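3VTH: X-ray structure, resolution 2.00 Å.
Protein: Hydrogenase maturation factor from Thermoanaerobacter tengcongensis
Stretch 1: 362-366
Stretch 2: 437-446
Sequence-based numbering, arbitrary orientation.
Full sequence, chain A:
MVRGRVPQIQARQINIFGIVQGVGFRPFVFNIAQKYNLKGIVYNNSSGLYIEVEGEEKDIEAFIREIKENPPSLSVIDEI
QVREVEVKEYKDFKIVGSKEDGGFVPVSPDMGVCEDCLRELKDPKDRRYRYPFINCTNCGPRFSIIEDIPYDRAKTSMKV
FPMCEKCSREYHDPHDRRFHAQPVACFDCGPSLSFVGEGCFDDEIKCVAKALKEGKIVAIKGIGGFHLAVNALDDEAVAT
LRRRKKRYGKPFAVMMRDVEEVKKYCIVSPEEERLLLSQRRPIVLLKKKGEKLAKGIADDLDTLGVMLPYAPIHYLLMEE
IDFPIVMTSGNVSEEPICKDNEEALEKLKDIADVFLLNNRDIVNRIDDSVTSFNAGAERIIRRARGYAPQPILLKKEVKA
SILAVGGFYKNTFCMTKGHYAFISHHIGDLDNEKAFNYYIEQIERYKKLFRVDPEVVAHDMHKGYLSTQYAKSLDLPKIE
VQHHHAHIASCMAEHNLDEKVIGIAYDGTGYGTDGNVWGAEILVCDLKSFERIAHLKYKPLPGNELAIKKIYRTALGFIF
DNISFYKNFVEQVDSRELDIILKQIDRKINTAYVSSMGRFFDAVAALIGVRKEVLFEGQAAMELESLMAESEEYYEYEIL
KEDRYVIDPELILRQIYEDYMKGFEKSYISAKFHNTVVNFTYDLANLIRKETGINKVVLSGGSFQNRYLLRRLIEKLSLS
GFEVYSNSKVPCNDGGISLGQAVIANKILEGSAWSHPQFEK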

# COMPACT_ATOMS: atom_id res chain seq x y z
N ILE A 362 -4.64 -4.53 -19.99
CA ILE A 362 -4.08 -3.99 -18.75
C ILE A 362 -2.60 -3.85 -19.05
O ILE A 362 -1.93 -4.83 -19.35
N VAL A 363 -2.12 -2.61 -19.02
CA VAL A 363 -0.72 -2.33 -19.28
C VAL A 363 0.13 -2.56 -18.03
O VAL A 363 1.19 -3.19 -18.10
N ASN A 364 -0.35 -2.03 -16.91
CA ASN A 364 0.38 -2.10 -15.66
C ASN A 364 -0.49 -2.78 -14.61
O ASN A 364 -1.46 -2.19 -14.12
N ARG A 365 -0.17 -4.02 -14.26
CA ARG A 365 -1.00 -4.72 -13.27
C ARG A 365 -0.75 -4.07 -11.91
O ARG A 365 0.31 -3.47 -11.69
N ILE A 366 -1.74 -4.17 -11.01
CA ILE A 366 -1.63 -3.55 -9.69
C ILE A 366 -2.64 -4.18 -8.72
O ILE A 366 -3.81 -4.31 -9.04
N ASN A 437 11.18 -11.62 -11.69
CA ASN A 437 11.01 -11.19 -13.09
C ASN A 437 10.06 -10.00 -13.20
O ASN A 437 10.31 -9.06 -13.95
N TYR A 438 8.97 -10.08 -12.45
CA TYR A 438 7.96 -9.03 -12.37
C TYR A 438 8.50 -7.74 -11.74
O TYR A 438 8.30 -6.64 -12.28
N TYR A 439 9.19 -7.87 -10.61
CA TYR A 439 9.95 -6.77 -10.03
C TYR A 439 10.84 -6.08 -11.07
O TYR A 439 10.78 -4.88 -11.23
N ILE A 440 11.66 -6.87 -11.77
CA ILE A 440 12.60 -6.33 -12.76
C ILE A 440 11.92 -5.53 -13.85
O ILE A 440 12.38 -4.45 -14.20
N GLU A 441 10.81 -6.07 -14.36
CA GLU A 441 10.03 -5.43 -15.41
C GLU A 441 9.34 -4.14 -14.94
O GLU A 441 9.20 -3.19 -15.71
N GLN A 442 8.90 -4.12 -13.69
CA GLN A 442 8.29 -2.92 -13.14
C GLN A 442 9.32 -1.81 -12.97
O GLN A 442 9.03 -0.65 -13.23
N ILE A 443 10.53 -2.17 -12.55
CA ILE A 443 11.61 -1.18 -12.47
C ILE A 443 11.83 -0.55 -13.86
O ILE A 443 11.89 0.67 -13.97
N GLU A 444 11.88 -1.37 -14.91
CA GLU A 444 12.10 -0.84 -16.27
C GLU A 444 10.95 0.06 -16.69
O GLU A 444 11.16 1.12 -17.28
N ARG A 445 9.74 -0.34 -16.35
CA ARG A 445 8.56 0.43 -16.73
C ARG A 445 8.37 1.77 -16.01
O ARG A 445 7.90 2.75 -16.60
N TYR A 446 8.74 1.81 -14.73
CA TYR A 446 8.72 3.05 -13.97
C TYR A 446 9.80 4.01 -14.47
O TYR A 446 9.57 5.21 -14.59

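Which side chains bring the two stretches together? Stretch 2 is helical throughout, and its residues Tyr-438, Glu-441 and Arg-445, spaced about one turn apart, point their CA-to-CB bonds toward the irregular segment of residues 362-366. From the other side, Asn-364 and Arg-365 leave the backbone sideways, yet their ends come nearer to the helix. Backbones stay well separated, with the CA atoms of Asn-364 and Gln-442 8.3 Å apart, so long side chains must span the gap. Ile-362 takes no part.

How does Arg-365 lie against the helix? Its chi1 is p, chi2 t and chi3 p, and the bent chain passes beside Tyr-438, whose chi1 is t. Tyr-438 CD2 lies over one face of the Arg-365 guanidinium, and the closest approach is between Arg-365 CG and Tyr-438 OH, 3.2 Å. That hydroxyl finds its hydrogen-bonding partner elsewhere in the structure, as does Arg-365 NH1. The remaining terminal nitrogen, Arg-365 NH2, gives a weak hydrogen bond to Glu-441 OE2 at 3.5 Å, part of a salt bridge; the 3.5 Å separation and the N-H...O angle of 142° make it weak as a hydrogen bond, while the opposite charges still pair as a salt bridge.

What satisfies the other donors of Arg-365? Water 1 does, accepting from the backbone Arg-365 N at 3.1 Å and from the side-chain Arg-365 NE at 3.2 Å. The same water donates to Glu-441 OE2 at 3.3 Å, so it links both backbone and side chain of Arg-365 to the helix. Glu-441 OE2 is thus a shared acceptor: besides the water and Arg-365, it receives a weak hydrogen bond from Gln-442 NE2 at 3.2 Å. Gln-442, with chi1 and chi2 both m, thus adds a weak contact to the same oxygen from within the helix.

How does Arg-445 reach the loop? With chi1 m, chi2 between wells at 141° and chi3 p, it extends until Arg-445 NH1 is 2.5 Å from the backbone oxygen Val-363 O, a very short approach whose hydrogen bonding remains open. The backbone nitrogen Arg-365 N sits at the edge of this guanidinium, near its plane, 4.3 Å from Arg-445 NH1. Its other terminal nitrogen, Arg-445 NH2, is 3.6 Å from Glu-441 OE1, a salt bridge within the helix that rests on charge alone, since the oxygen lies well out of the guanidinium plane. Glu-441 therefore stands between two arginines, one from each stretch, and its negative charge helps offset both.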

# COMPACT_ATOMS: atom_id res chain seq x y z
CB ILE A 362 -4.31 -4.92 -17.53
CG1 ILE A 362 -5.81 -5.04 -17.23
CG2 ILE A 362 -3.50 -4.41 -16.28
CD1 ILE A 362 -6.16 -6.16 -16.20
CB VAL A 363 -0.51 -0.87 -19.80
CG1 VAL A 363 0.97 -0.61 -20.05
CG2 VAL A 363 -1.35 -0.66 -21.10
CB ASN A 364 0.77 -0.68 -15.20
CG ASN A 364 1.55 0.09 -16.28
OD1 ASN A 364 1.09 1.13 -16.78
ND2 ASN A 364 2.70 -0.44 -16.66
CB ARG A 365 -0.66 -6.21 -13.24
CG ARG A 365 0.51 -6.57 -12.31
CD ARG A 365 0.95 -7.97 -12.59
NE ARG A 365 1.75 -8.05 -13.82
CZ ARG A 365 1.93 -9.17 -14.50
NH1 ARG A 365 1.36 -10.30 -14.09
NH2 ARG A 365 2.66 -9.16 -15.60
CB ILE A 366 -1.79 -1.99 -9.76
CG1 ILE A 366 -1.61 -1.32 -8.40
CG2 ILE A 366 -3.14 -1.58 -10.41
CD1 ILE A 366 -1.27 0.22 -8.48
CB ASN A 437 10.52 -12.33 -13.98
CG ASN A 437 11.57 -13.39 -14.21
OD1 ASN A 437 11.26 -14.49 -14.69
ND2 ASN A 437 12.83 -13.08 -13.89
CB TYR A 438 6.77 -9.57 -11.59
CG TYR A 438 5.70 -8.57 -11.21
CD1 TYR A 438 5.23 -8.51 -9.91
CD2 TYR A 438 5.14 -7.69 -12.16
CE1 TYR A 438 4.23 -7.61 -9.54
CE2 TYR A 438 4.15 -6.76 -11.79
CZ TYR A 438 3.69 -6.74 -10.49
OH TYR A 438 2.70 -5.86 -10.09
CB TYR A 439 10.79 -7.33 -8.89
CG TYR A 439 11.78 -6.42 -8.21
CD1 TYR A 439 13.13 -6.53 -8.50
CD2 TYR A 439 11.38 -5.53 -7.22
CE1 TYR A 439 14.08 -5.75 -7.83
CE2 TYR A 439 12.31 -4.74 -6.54
CZ TYR A 439 13.67 -4.85 -6.87
OH TYR A 439 14.64 -4.09 -6.23
CB ILE A 440 13.48 -7.45 -13.41
CG1 ILE A 440 14.48 -7.98 -12.40
CG2 ILE A 440 14.22 -6.92 -14.66
CD1 ILE A 440 15.09 -6.92 -11.53
CB GLU A 441 8.98 -6.40 -16.00
CG GLU A 441 7.57 -6.33 -15.33
CD GLU A 441 6.42 -6.77 -16.25
OE1 GLU A 441 6.67 -7.03 -17.45
OE2 GLU A 441 5.26 -6.86 -15.77
CB GLN A 442 7.55 -3.22 -11.83
CG GLN A 442 6.24 -3.99 -12.06
CD GLN A 442 5.36 -3.36 -13.14
OE1 GLN A 442 4.76 -2.31 -12.93
NE2 GLN A 442 5.29 -4.01 -14.30
CB ILE A 443 12.91 -1.77 -11.88
CG1 ILE A 443 12.75 -2.01 -10.37
CG2 ILE A 443 14.11 -0.83 -12.11
CD1 ILE A 443 13.93 -2.72 -9.76
CB GLU A 444 12.33 -1.97 -17.29
CG GLU A 444 13.62 -2.76 -17.06
CD GLU A 444 14.87 -1.90 -17.06
OE1 GLU A 444 15.58 -1.87 -16.03
OE2 GLU A 444 15.15 -1.24 -18.08
CB ARG A 445 7.32 -0.43 -16.64
CG ARG A 445 7.13 -1.18 -17.95
CD ARG A 445 6.65 -2.55 -17.74
NE ARG A 445 5.36 -2.57 -17.07
CZ ARG A 445 4.37 -3.40 -17.39
NH1 ARG A 445 3.24 -3.35 -16.72
NH2 ARG A 445 4.53 -4.29 -18.37
CB TYR A 446 8.88 2.77 -12.47
CG TYR A 446 7.57 2.53 -11.71
CD1 TYR A 446 7.16 3.41 -10.71
CD2 TYR A 446 6.77 1.42 -11.99
CE1 TYR A 446 5.98 3.20 -10.00
CE2 TYR A 446 5.58 1.18 -11.28
CZ TYR A 446 5.19 2.08 -10.28
OH TYR A 446 4.03 1.86 -9.58
O HOH W 1 2.43 -5.28 -15.26